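Local structure of colicin B (Escherichia coli, 1RH1) at residues L171-L174 and T179-M182; A101-L106 and V167-T172; N394-F399 and E433-G438. The protein kills Escherichia coli and closely related bacteria by forming a channel that depolarises their cytoplasmic membrane and dissipates cellular energy. All coordinates share one frame; numbering follows the deposited sequence.

Contact 1: L171-L174 and T179-M182; sequences LTDL and TQYM
At the edge of the Tyr181 ring, close to its plane, sits the carbonyl oxygen of Leu174, 3.6 Å from CD1. With CG beside the backbone N and anti to the carbonyl carbon (chi1 -75°), the ring heads away from strand 171-174 and leaves its CB beside Leu174 CB, 3.8 Å apart. The other flat groups are the Asp173 carboxylate and the Gln180 amide, inclined 60° to each other; Asp173 OD2 lies 3.2 Å from Gln180 CG, the aliphatic part of that side chain.

Two backbone bonds join the strands here, and the ladder of this beta hairpin runs on through Thr172 and Ala183. Leu174 N donates to Tyr181 O over 2.9 Å, nearly straight at 168° but from above the carbonyl plane, and Tyr181 N returns a bond of 2.7 Å to Leu174 O. Leu174 and Tyr181 thus form a hydrogen-bonded pair, and Asp173 and Met182 the adjoining non-hydrogen-bonded pair, their CA atoms 4.1 Å apart. Flexible Met182 suits its place: bends at chi2 and chi3 carry CE back to the neighbouring strand, near Thr172 O. Asp173 is buried, and its charge is met by a salt bridge from OD2 to Arg297, in the second turn of the long helix 291-340.

The hairpin pairs strand 169-176 with strand 179-186, whose other edge bonds to strand 121-128 through Gln180 and Met182. Leu171, buried and apolar, reaches Phe125 of that strand and Val143 of strand 139-146.

Contact 2: A101-L106 and V167-T172; sequences AARTVL and VKYRLT
Tyr169 meets Arg103 and Leu106 where helix 99-110 packs on an antiparallel sheet, an alpha-on-beta contact in the N-terminal half of colicin B. Strand 169-176 supplies the ring, just after the chain turns a corner at Lys168 and leaves the sheet that contains strand 163-167. The two backbones stay well apart, Arg103 CA and Tyr169 CA being 8.6 Å from each other, so long side chains must bridge the gap.

The apolar part belongs to Leu106. Its CB points toward the strand, and the branched end slides past the tyrosine in the opposite direction, bringing methyl CD1 to the ring edge. Leucine suits a buried helix position facing a sheet, because its forked tip can serve two neighbours: Leu106 also touches Ala121 of strand 121-128. One turn earlier Ala102, small enough for close packing, lies against Phe125 and Ile184.

The second kind of contact is that of an arginine's aliphatic shaft with an aromatic face. Arg103 leaves the helix extended, CG anti to the backbone N (chi1 -179°), then bends at chi3. Its CD lies over one face of Tyr169, displaced toward the rim and 4.2 Å from CE1, while the guanidinium turns up and away from the face, its NH1 coming near Gln145. A long residue with an apolar stem and a polar head fits this partly exposed border.

Tyrosine is equally apt, offering a broad apolar surface; its side chain also touches Glu107 on the helix and Ile184 on the adjacent strand. The tightest touch is at its edge, where Leu106 CD1 lies in the ring plane 3.4 Å from Tyr169 CE2.

Contact 3: N394-F399 and E433-G438; sequences NAWKAF and EGYQTG
Trp396 and Tyr435 join the C-terminal ends of two helices, 386-398 and 420-435, in the helical bundle of the colicin pore-forming domain. Along 394-399, Trp396 makes the contact, its CB directed toward the other helix. CG stands beside the backbone N, anti to the carbonyl carbon (chi1 -85°), which carries the five-membered ring, NE1 leading, to the rim of the Tyr435 ring, the two side chains crossing at a slant. The two rings meet rim to rim, neither over the face of the other, with planes inclined by 26° and the centroids of the five-membered ring and the phenol 5.8 Å apart. Large, flat residues suit this buried place because they span widely separated backbones: the nearest CA atoms, those of Trp396 and Tyr435, are 10.2 Å apart. Further along, Phe399 folds back so that Trp396 CZ3 lies 3.8 Å above the centre of its ring.

Edge-to-face partners extend the aromatic cluster, Phe475 for Trp396 and Trp440 for Tyr435. Helix 479-495 also borders Tyr435, through Phe484, Val485 and Val488. Beyond Tyr435, Gly438 leaves helical geometry with positive phi, which suits glycine. The closest approach between the segments is Trp396 NE1 to Tyr435 CE2, 3.5 Å.

Contacts 1 and 2 share strand 169-176, including Leu171 and Thr172, and their centres lie 12 Å apart: one pairs the strand with its hairpin partner, the other places a helix against it. Both are partly buried. In contact 3 both touching residues are buried, and it lies in the pore-forming domain, its centre about 63 Å from those of the other two and on the opposite side of the chain's centre. Chemistry follows place. Backbone hydrogen bonds dominate within the sheet of contact 1; contact 2 relies on side chains alone, an aliphatic methyl and an arginine stem against an aromatic ring; contact 3 joins helices through two aromatic rims.

Contact 1: L171-L174 and T179-M182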
# COMPACT_ATOMS: atom_id res chain seq x y z
N LEU A 171 -3.12 18.37 0.26
CA LEU A 171 -2.11 19.14 -0.42
C LEU A 171 -0.73 18.75 0.12
O LEU A 171 -0.39 19.02 1.26
CB LEU A 171 -2.45 20.60 -0.18
CG LEU A 171 -3.23 21.36 -1.22
CD1 LEU A 171 -4.45 20.63 -1.67
CD2 LEU A 171 -3.59 22.66 -0.62
N THR A 172 0.08 18.03 -0.66
CA THR A 172 1.43 17.60 -0.29
C THR A 172 2.37 17.71 -1.48
O THR A 172 2.06 18.44 -2.41
CB THR A 172 1.50 16.14 0.19
OG1 THR A 172 0.85 15.33 -0.77
CG2 THR A 172 0.90 15.97 1.56
N ASP A 173 3.52 17.01 -1.52
CA ASP A 173 4.39 17.21 -2.66
C ASP A 173 4.62 15.95 -3.47
O ASP A 173 4.27 14.86 -3.04
CB ASP A 173 5.72 17.84 -2.17
CG ASP A 173 6.81 17.02 -1.50
OD1 ASP A 173 6.53 16.06 -0.78
OD2 ASP A 173 7.96 17.37 -1.69
N LEU A 174 5.13 16.14 -4.68
CA LEU A 174 5.28 15.10 -5.68
C LEU A 174 6.67 15.11 -6.27
O LEU A 174 7.07 16.03 -7.00
CB LEU A 174 4.33 15.30 -6.86
CG LEU A 174 3.26 14.34 -7.19
CD1 LEU A 174 3.07 14.44 -8.66
CD2 LEU A 174 3.61 12.95 -6.77
N THR A 179 12.80 16.26 -9.92
CA THR A 179 12.41 17.63 -9.58
C THR A 179 11.15 17.58 -8.70
O THR A 179 10.20 16.87 -9.03
CB THR A 179 12.17 18.49 -10.89
OG1 THR A 179 10.83 19.01 -10.83
CG2 THR A 179 12.36 17.73 -12.18
N GLN A 180 11.15 18.31 -7.56
CA GLN A 180 10.04 18.28 -6.61
C GLN A 180 8.91 19.23 -7.00
O GLN A 180 9.10 20.40 -7.31
CB GLN A 180 10.56 18.64 -5.21
CG GLN A 180 9.59 18.85 -4.05
CD GLN A 180 10.28 19.48 -2.86
OE1 GLN A 180 10.50 18.84 -1.85
NE2 GLN A 180 10.69 20.72 -2.88
N TYR A 181 7.70 18.66 -6.99
CA TYR A 181 6.46 19.35 -7.29
C TYR A 181 5.57 19.56 -6.07
O TYR A 181 5.80 18.92 -5.05
CB TYR A 181 5.71 18.54 -8.30
CG TYR A 181 6.34 18.68 -9.66
CD1 TYR A 181 7.43 17.90 -10.03
CD2 TYR A 181 5.81 19.62 -10.53
CE1 TYR A 181 7.99 18.07 -11.29
CE2 TYR A 181 6.37 19.79 -11.80
CZ TYR A 181 7.45 19.01 -12.16
OH TYR A 181 8.00 19.19 -13.41
N MET A 182 4.58 20.46 -6.10
CA MET A 182 3.57 20.49 -5.06
C MET A 182 2.25 20.17 -5.73
O MET A 182 1.90 20.79 -6.73
CB MET A 182 3.53 21.85 -4.40
CG MET A 182 4.77 22.01 -3.53
SD MET A 182 4.37 22.54 -1.87
CE MET A 182 3.34 21.19 -1.41

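Contact 2: A101-L106 and V167-T172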
# COMPACT_ATOMS: atom_id res chain seq x y z
N ALA A 101 -7.62 24.67 -10.15
CA ALA A 101 -7.39 24.13 -11.49
C ALA A 101 -6.85 22.71 -11.42
O ALA A 101 -7.32 21.85 -12.17
CB ALA A 101 -6.38 24.96 -12.24
N ALA A 102 -5.88 22.42 -10.55
CA ALA A 102 -5.36 21.08 -10.36
C ALA A 102 -6.42 20.13 -9.82
O ALA A 102 -6.39 18.94 -10.09
CB ALA A 102 -4.23 21.09 -9.35
N ARG A 103 -7.40 20.65 -9.07
CA ARG A 103 -8.45 19.83 -8.50
C ARG A 103 -9.38 19.41 -9.60
O ARG A 103 -9.79 18.25 -9.63
CB ARG A 103 -9.17 20.64 -7.48
CG ARG A 103 -10.29 19.90 -6.77
CD ARG A 103 -10.68 20.62 -5.47
NE ARG A 103 -10.70 22.07 -5.61
CZ ARG A 103 -10.02 22.89 -4.78
NH1 ARG A 103 -9.26 22.45 -3.76
NH2 ARG A 103 -10.10 24.20 -5.01
N THR A 104 -9.66 20.33 -10.53
CA THR A 104 -10.50 20.02 -11.67
C THR A 104 -9.90 18.90 -12.48
O THR A 104 -10.64 18.00 -12.84
CB THR A 104 -10.67 21.23 -12.53
OG1 THR A 104 -11.35 22.19 -11.76
CG2 THR A 104 -11.47 20.94 -13.75
N VAL A 105 -8.59 18.88 -12.76
CA VAL A 105 -7.97 17.77 -13.47
C VAL A 105 -8.00 16.51 -12.62
O VAL A 105 -8.23 15.42 -13.16
CB VAL A 105 -6.53 18.15 -13.82
CG1 VAL A 105 -5.75 17.02 -14.44
CG2 VAL A 105 -6.60 19.30 -14.81
N LEU A 106 -7.83 16.61 -11.29
CA LEU A 106 -7.87 15.44 -10.43
C LEU A 106 -9.25 14.83 -10.48
O LEU A 106 -9.32 13.66 -10.81
CB LEU A 106 -7.61 15.75 -9.01
CG LEU A 106 -6.73 14.85 -8.21
CD1 LEU A 106 -7.17 15.02 -6.80
CD2 LEU A 106 -6.86 13.40 -8.54
N VAL A 167 -10.35 12.70 5.27
CA VAL A 167 -10.29 13.79 4.29
C VAL A 167 -10.54 13.33 2.85
O VAL A 167 -10.42 12.13 2.57
CB VAL A 167 -8.91 14.54 4.30
CG1 VAL A 167 -8.75 15.34 5.56
CG2 VAL A 167 -7.77 13.55 4.22
N LYS A 168 -10.89 14.25 1.93
CA LYS A 168 -11.06 13.86 0.53
C LYS A 168 -10.01 14.31 -0.46
O LYS A 168 -9.88 13.74 -1.55
CB LYS A 168 -12.39 14.33 -0.05
CG LYS A 168 -12.75 15.77 0.10
CD LYS A 168 -14.04 16.06 -0.63
CE LYS A 168 -14.43 17.45 -0.16
NZ LYS A 168 -15.49 17.96 -1.00
N TYR A 169 -9.28 15.35 -0.08
CA TYR A 169 -8.23 15.99 -0.84
C TYR A 169 -7.17 16.30 0.18
O TYR A 169 -7.46 16.50 1.36
CB TYR A 169 -8.70 17.30 -1.50
CG TYR A 169 -9.59 17.00 -2.69
CD1 TYR A 169 -10.94 17.31 -2.68
CD2 TYR A 169 -9.07 16.31 -3.79
CE1 TYR A 169 -11.76 16.92 -3.75
CE2 TYR A 169 -9.87 15.91 -4.86
CZ TYR A 169 -11.23 16.22 -4.84
OH TYR A 169 -12.04 15.79 -5.88
N ARG A 170 -5.93 16.29 -0.28
CA ARG A 170 -4.79 16.67 0.50
C ARG A 170 -3.83 17.46 -0.36
O ARG A 170 -3.76 17.29 -1.57
CB ARG A 170 -4.07 15.46 1.04
CG ARG A 170 -4.76 14.90 2.27
CD ARG A 170 -4.00 13.74 2.90
NE ARG A 170 -2.72 14.17 3.44
CZ ARG A 170 -1.58 13.51 3.26
NH1 ARG A 170 -0.49 14.01 3.79
NH2 ARG A 170 -1.46 12.38 2.57
N LEU A 171 -3.12 18.37 0.26
CA LEU A 171 -2.11 19.14 -0.42
C LEU A 171 -0.73 18.75 0.12
O LEU A 171 -0.39 19.02 1.26
CB LEU A 171 -2.45 20.60 -0.18
CG LEU A 171 -3.23 21.36 -1.22
CD1 LEU A 171 -4.45 20.63 -1.67
CD2 LEU A 171 -3.59 22.66 -0.62
N THR A 172 0.08 18.03 -0.66
CA THR A 172 1.43 17.60 -0.29
C THR A 172 2.37 17.71 -1.48
O THR A 172 2.06 18.44 -2.41
CB THR A 172 1.50 16.14 0.19
OG1 THR A 172 0.85 15.33 -0.77
CG2 THR A 172 0.90 15.97 1.56

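Contact 3: N394-F399 and E433-G438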
# COMPACT_ATOMS: atom_id res chain seq x y z
N ASN A 394 -0.31 -45.48 -18.67
CA ASN A 394 -0.49 -45.07 -20.06
C ASN A 394 -1.22 -43.74 -20.28
O ASN A 394 -1.00 -43.04 -21.27
CB ASN A 394 -1.23 -46.15 -20.78
CG ASN A 394 -0.38 -47.37 -21.11
OD1 ASN A 394 -0.87 -48.49 -21.08
ND2 ASN A 394 0.90 -47.20 -21.47
N ALA A 395 -2.09 -43.38 -19.34
CA ALA A 395 -2.76 -42.09 -19.35
C ALA A 395 -1.78 -40.97 -19.02
O ALA A 395 -1.87 -39.89 -19.60
CB ALA A 395 -3.87 -42.08 -18.33
N TRP A 396 -0.85 -41.21 -18.11
CA TRP A 396 0.18 -40.22 -17.88
C TRP A 396 1.16 -40.14 -19.04
O TRP A 396 1.57 -39.04 -19.41
CB TRP A 396 0.86 -40.58 -16.59
CG TRP A 396 0.13 -40.02 -15.37
CD1 TRP A 396 -0.43 -40.85 -14.44
CD2 TRP A 396 -0.00 -38.70 -15.08
NE1 TRP A 396 -0.93 -40.05 -13.55
CE2 TRP A 396 -0.69 -38.77 -13.88
CE3 TRP A 396 0.34 -37.46 -15.62
CZ2 TRP A 396 -1.04 -37.60 -13.21
CZ3 TRP A 396 -0.01 -36.29 -14.95
CH2 TRP A 396 -0.70 -36.36 -13.74
N LYS A 397 1.53 -41.23 -19.72
CA LYS A 397 2.42 -41.23 -20.87
C LYS A 397 1.94 -40.39 -22.02
O LYS A 397 2.72 -39.95 -22.85
CB LYS A 397 2.61 -42.61 -21.42
CG LYS A 397 3.27 -43.53 -20.45
CD LYS A 397 3.56 -44.77 -21.24
CE LYS A 397 4.87 -45.36 -20.78
NZ LYS A 397 5.96 -44.46 -21.13
N ALA A 398 0.63 -40.16 -22.12
CA ALA A 398 0.05 -39.36 -23.17
C ALA A 398 -0.27 -37.93 -22.73
O ALA A 398 -0.59 -37.06 -23.55
CB ALA A 398 -1.19 -40.03 -23.65
N PHE A 399 -0.17 -37.66 -21.43
CA PHE A 399 -0.36 -36.32 -20.90
C PHE A 399 0.55 -35.33 -21.61
O PHE A 399 1.69 -35.63 -21.94
CB PHE A 399 -0.06 -36.40 -19.41
CG PHE A 399 -0.13 -35.10 -18.64
CD1 PHE A 399 -1.35 -34.65 -18.16
CD2 PHE A 399 1.04 -34.37 -18.42
CE1 PHE A 399 -1.40 -33.46 -17.45
CE2 PHE A 399 0.98 -33.18 -17.71
CZ PHE A 399 -0.24 -32.73 -17.22
N GLU A 433 6.13 -43.61 -12.08
CA GLU A 433 6.80 -44.36 -11.02
C GLU A 433 5.96 -44.14 -9.78
O GLU A 433 5.43 -43.04 -9.60
CB GLU A 433 8.17 -43.79 -10.85
CG GLU A 433 9.03 -44.32 -9.73
CD GLU A 433 10.44 -43.73 -9.74
OE1 GLU A 433 10.66 -42.60 -10.23
OE2 GLU A 433 11.34 -44.42 -9.25
N GLY A 434 5.76 -45.09 -8.90
CA GLY A 434 4.79 -44.80 -7.86
C GLY A 434 3.59 -45.60 -8.28
O GLY A 434 3.15 -46.43 -7.49
N TYR A 435 3.01 -45.39 -9.48
CA TYR A 435 1.96 -46.31 -9.91
C TYR A 435 2.71 -47.56 -10.32
O TYR A 435 2.31 -48.65 -9.92
CB TYR A 435 1.12 -45.76 -11.09
CG TYR A 435 0.12 -44.67 -10.70
CD1 TYR A 435 -0.89 -44.90 -9.75
CD2 TYR A 435 0.22 -43.41 -11.27
CE1 TYR A 435 -1.78 -43.88 -9.37
CE2 TYR A 435 -0.65 -42.38 -10.90
CZ TYR A 435 -1.65 -42.62 -9.95
OH TYR A 435 -2.49 -41.57 -9.61
N GLN A 436 3.86 -47.44 -10.99
CA GLN A 436 4.69 -48.55 -11.41
C GLN A 436 5.46 -49.25 -10.30
O GLN A 436 5.52 -50.49 -10.28
CB GLN A 436 5.70 -48.08 -12.40
CG GLN A 436 5.09 -47.73 -13.73
CD GLN A 436 5.16 -48.87 -14.73
OE1 GLN A 436 4.83 -50.04 -14.48
NE2 GLN A 436 5.62 -48.47 -15.92
N THR A 437 6.06 -48.45 -9.39
CA THR A 437 6.86 -49.01 -8.29
C THR A 437 6.30 -48.82 -6.88
O THR A 437 6.73 -49.49 -5.95
CB THR A 437 8.31 -48.43 -8.35
OG1 THR A 437 8.19 -47.04 -8.08
CG2 THR A 437 9.01 -48.59 -9.70
N GLY A 438 5.32 -47.96 -6.63
CA GLY A 438 4.81 -47.78 -5.28
C GLY A 438 5.74 -46.90 -4.47
O GLY A 438 5.69 -46.90 -3.23